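Local coordinates for protein probable glutamine synthetase (Pseudomonas aeruginosa, PDB 4HPP) that is a probable glutamine synthetase whose catalytic domain holds a magnesium ion and glutamic acid, at residues A128-E133 / V235-S240. Sequence-based numbering, arbitrary orientation.
Sequences AAFEHE and VHLHLS. With MG (magnesium ion), chain B; GLU (glutamic acid), chain D.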
loop_
_atom_site.group_PDB
_atom_site.type_symbol
_atom_site.label_atom_id
_atom_site.label_comp_id
_atom_site.label_asym_id
_atom_site.label_seq_id
_atom_site.Cartn_x
_atom_site.Cartn_y
_atom_site.Cartn_z
ATOM N N ALA A 128 -40.611 12.916 -26.751
ATOM C CA ALA A 128 -39.357 12.380 -27.252
ATOM C C ALA A 128 -38.497 11.736 -26.176
ATOM O O ALA A 128 -38.586 12.055 -24.973
ATOM C CB ALA A 128 -38.549 13.445 -28.006
ATOM N N ALA A 129 -37.645 10.838 -26.659
ATOM C CA ALA A 129 -36.617 10.192 -25.852
ATOM C C ALA A 129 -35.361 9.952 -26.721
ATOM O O ALA A 129 -35.448 9.517 -27.876
ATOM C CB ALA A 129 -37.147 8.907 -25.221
ATOM N N PHE A 130 -34.219 10.354 -26.171
ATOM C CA PHE A 130 -32.888 10.120 -26.746
ATOM C C PHE A 130 -32.267 8.823 -26.155
ATOM O O PHE A 130 -32.280 8.626 -24.926
ATOM C CB PHE A 130 -31.964 11.269 -26.404
ATOM C CG PHE A 130 -32.326 12.580 -27.004
ATOM C CD1 PHE A 130 -31.592 13.084 -28.102
ATOM C CD2 PHE A 130 -33.332 13.365 -26.445
ATOM C CE1 PHE A 130 -31.856 14.351 -28.642
ATOM C CE2 PHE A 130 -33.617 14.620 -26.986
ATOM C CZ PHE A 130 -32.879 15.131 -28.084
ATOM N N GLU A 131 -31.737 7.956 -27.026
ATOM C CA GLU A 131 -31.074 6.743 -26.594
ATOM C C GLU A 131 -29.609 7.039 -26.790
ATOM O O GLU A 131 -29.224 7.576 -27.838
ATOM C CB GLU A 131 -31.458 5.533 -27.457
ATOM C CG GLU A 131 -32.899 4.993 -27.335
ATOM C CD GLU A 131 -33.119 3.695 -28.161
ATOM O OE1 GLU A 131 -34.160 3.052 -27.935
ATOM O OE2 GLU A 131 -32.259 3.286 -29.013
ATOM N N HIS A 132 -28.800 6.678 -25.791
ATOM C CA HIS A 132 -27.419 7.041 -25.759
ATOM C C HIS A 132 -26.522 5.849 -25.679
ATOM O O HIS A 132 -26.778 4.948 -24.866
ATOM C CB HIS A 132 -27.168 7.940 -24.586
ATOM C CG HIS A 132 -27.739 9.350 -24.748
ATOM N ND1 HIS A 132 -28.824 9.790 -24.039
ATOM C CD2 HIS A 132 -27.282 10.446 -25.486
ATOM C CE1 HIS A 132 -29.060 11.083 -24.343
ATOM N NE2 HIS A 132 -28.119 11.478 -25.235
ATOM N N GLU A 133 -25.478 5.807 -26.532
ATOM C CA GLU A 133 -24.491 4.762 -26.428
ATOM C C GLU A 133 -23.126 5.388 -26.059
ATOM O O GLU A 133 -22.821 6.533 -26.432
ATOM C CB GLU A 133 -24.431 3.941 -27.692
ATOM C CG GLU A 133 -25.624 3.015 -27.920
ATOM C CD GLU A 133 -25.700 2.524 -29.368
ATOM O OE1 GLU A 133 -24.958 3.068 -30.245
ATOM O OE2 GLU A 133 -26.525 1.602 -29.640
ATOM N N VAL A 235 -26.814 8.088 -31.270
ATOM C CA VAL A 235 -27.831 8.663 -30.442
ATOM C C VAL A 235 -29.068 8.488 -31.313
ATOM O O VAL A 235 -29.026 8.811 -32.476
ATOM C CB VAL A 235 -27.582 10.162 -30.154
ATOM C CG1 VAL A 235 -28.875 10.881 -29.698
ATOM C CG2 VAL A 235 -26.506 10.358 -29.090
ATOM N N HIS A 236 -30.161 7.980 -30.762
ATOM C CA HIS A 236 -31.389 7.836 -31.539
ATOM C C HIS A 236 -32.489 8.565 -30.872
ATOM O O HIS A 236 -32.691 8.462 -29.666
ATOM C CB HIS A 236 -31.819 6.380 -31.715
ATOM C CG HIS A 236 -30.832 5.526 -32.457
ATOM N ND1 HIS A 236 -30.766 4.190 -32.279
ATOM C CD2 HIS A 236 -29.818 5.856 -33.384
ATOM C CE1 HIS A 236 -29.764 3.680 -33.060
ATOM N NE2 HIS A 236 -29.184 4.694 -33.726
ATOM N N LEU A 237 -33.263 9.281 -31.660
ATOM C CA LEU A 237 -34.267 10.126 -31.082
ATOM C C LEU A 237 -35.581 9.477 -31.488
ATOM O O LEU A 237 -35.798 9.326 -32.675
ATOM C CB LEU A 237 -34.095 11.532 -31.666
ATOM C CG LEU A 237 -35.122 12.613 -31.459
ATOM C CD1 LEU A 237 -35.378 12.807 -29.966
ATOM C CD2 LEU A 237 -34.599 13.885 -32.088
ATOM N N HIS A 238 -36.396 9.047 -30.511
ATOM C CA HIS A 238 -37.774 8.579 -30.742
ATOM C C HIS A 238 -38.730 9.689 -30.534
ATOM O O HIS A 238 -38.731 10.302 -29.479
ATOM C CB HIS A 238 -38.139 7.487 -29.757
ATOM C CG HIS A 238 -37.336 6.245 -29.931
ATOM N ND1 HIS A 238 -37.709 5.252 -30.786
ATOM C CD2 HIS A 238 -36.132 5.856 -29.363
ATOM C CE1 HIS A 238 -36.789 4.266 -30.773
ATOM N NE2 HIS A 238 -35.824 4.620 -29.878
ATOM N N LEU A 239 -39.521 9.987 -31.548
ATOM C CA LEU A 239 -40.523 11.066 -31.475
ATOM C C LEU A 239 -41.914 10.544 -31.744
ATOM O O LEU A 239 -42.127 9.774 -32.688
ATOM C CB LEU A 239 -40.221 12.191 -32.431
ATOM C CG LEU A 239 -39.018 12.999 -31.942
ATOM C CD1 LEU A 239 -38.357 13.757 -33.090
ATOM C CD2 LEU A 239 -39.465 13.942 -30.846
ATOM N N SER A 240 -42.825 10.880 -30.834
ATOM C CA SER A 240 -44.251 10.690 -31.045
ATOM C C SER A 240 -44.867 12.085 -30.950
ATOM O O SER A 240 -44.279 13.007 -30.351
ATOM C CB SER A 240 -44.856 9.668 -30.071
ATOM O OG SER A 240 -45.078 10.187 -28.768
HETATM MG MG MG B . -28.456 0.628 -29.463
HETATM N N GLU D . -24.161 1.847 -32.593
HETATM C CA GLU D . -25.171 2.150 -33.686
HETATM C C GLU D . -25.230 3.618 -34.165
HETATM O O GLU D . -24.212 4.267 -34.378
HETATM C CB GLU D . -26.563 1.711 -33.250
HETATM C CG GLU D . -26.725 0.218 -33.177
HETATM C CD GLU D . -28.019 -0.173 -32.543
HETATM O OE1 GLU D . -28.844 -0.746 -33.270
HETATM O OE2 GLU D . -28.216 0.105 -31.335
HETATM O OXT GLU D . -26.299 4.213 -34.345
HETATM O O HOH W 1 -32.850 2.527 -31.476
#
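Ala129 O receives the backbone N-H of His238 at 2.8 Å, with a longer CA-H...O contact from Leu237 CA beside it. The return bond, Ala129 N to His238 O, completes this hydrogen-bonded pair. Glu131 and His236 form the next one. The strands run antiparallel, 163° between their directions.

Glu131, His236 and His238 share one face of the sheet. Glu131 CG lies anti to its carbonyl carbon (chi1 -70°), and the extended chain beyond it carries the carboxylate out to the two histidine rings. Glu131 OE1 accepts a weak, bent bond from His238 NE2 at 3.0 Å, with carboxylate and ring planes 58° apart. Asn330 holds the other ring nitrogen, His238 ND1. Glu131 OE2 does not bond His236 directly. A water bridges them, donating to Glu131 OE2 at 2.6 Å and lying 2.8 Å from His236 ND1. The other side of that ring serves the ligand pocket: His236 NE2 donates to OXT of glutamic acid at 3.0 Å. Glu133 OE2 binds the magnesium ion at 2.2 Å, with Glu180 and Glu187 completing the protein ligands; the ligand's OE2 also binds the ion. Glu133 OE1 accepts a hydrogen bond from the amino nitrogen of glutamic acid.

The opposite face is largely apolar. Leu237 CD1 sits 3.8 Å over the centre of the Phe130 ring, a CH-pi contact. Val235 CG1 meets the edge of that ring at CD1, and Val235 CG2 lies 3.7 Å from His132 CD2.

Helices 196-216 and 342-358 pack on this apolar face, through Ala202 and Met346 against Phe130. Within the catalytic-domain sheet, strand 185-194 flanks 124-137 and strand 330-336 flanks 235-243.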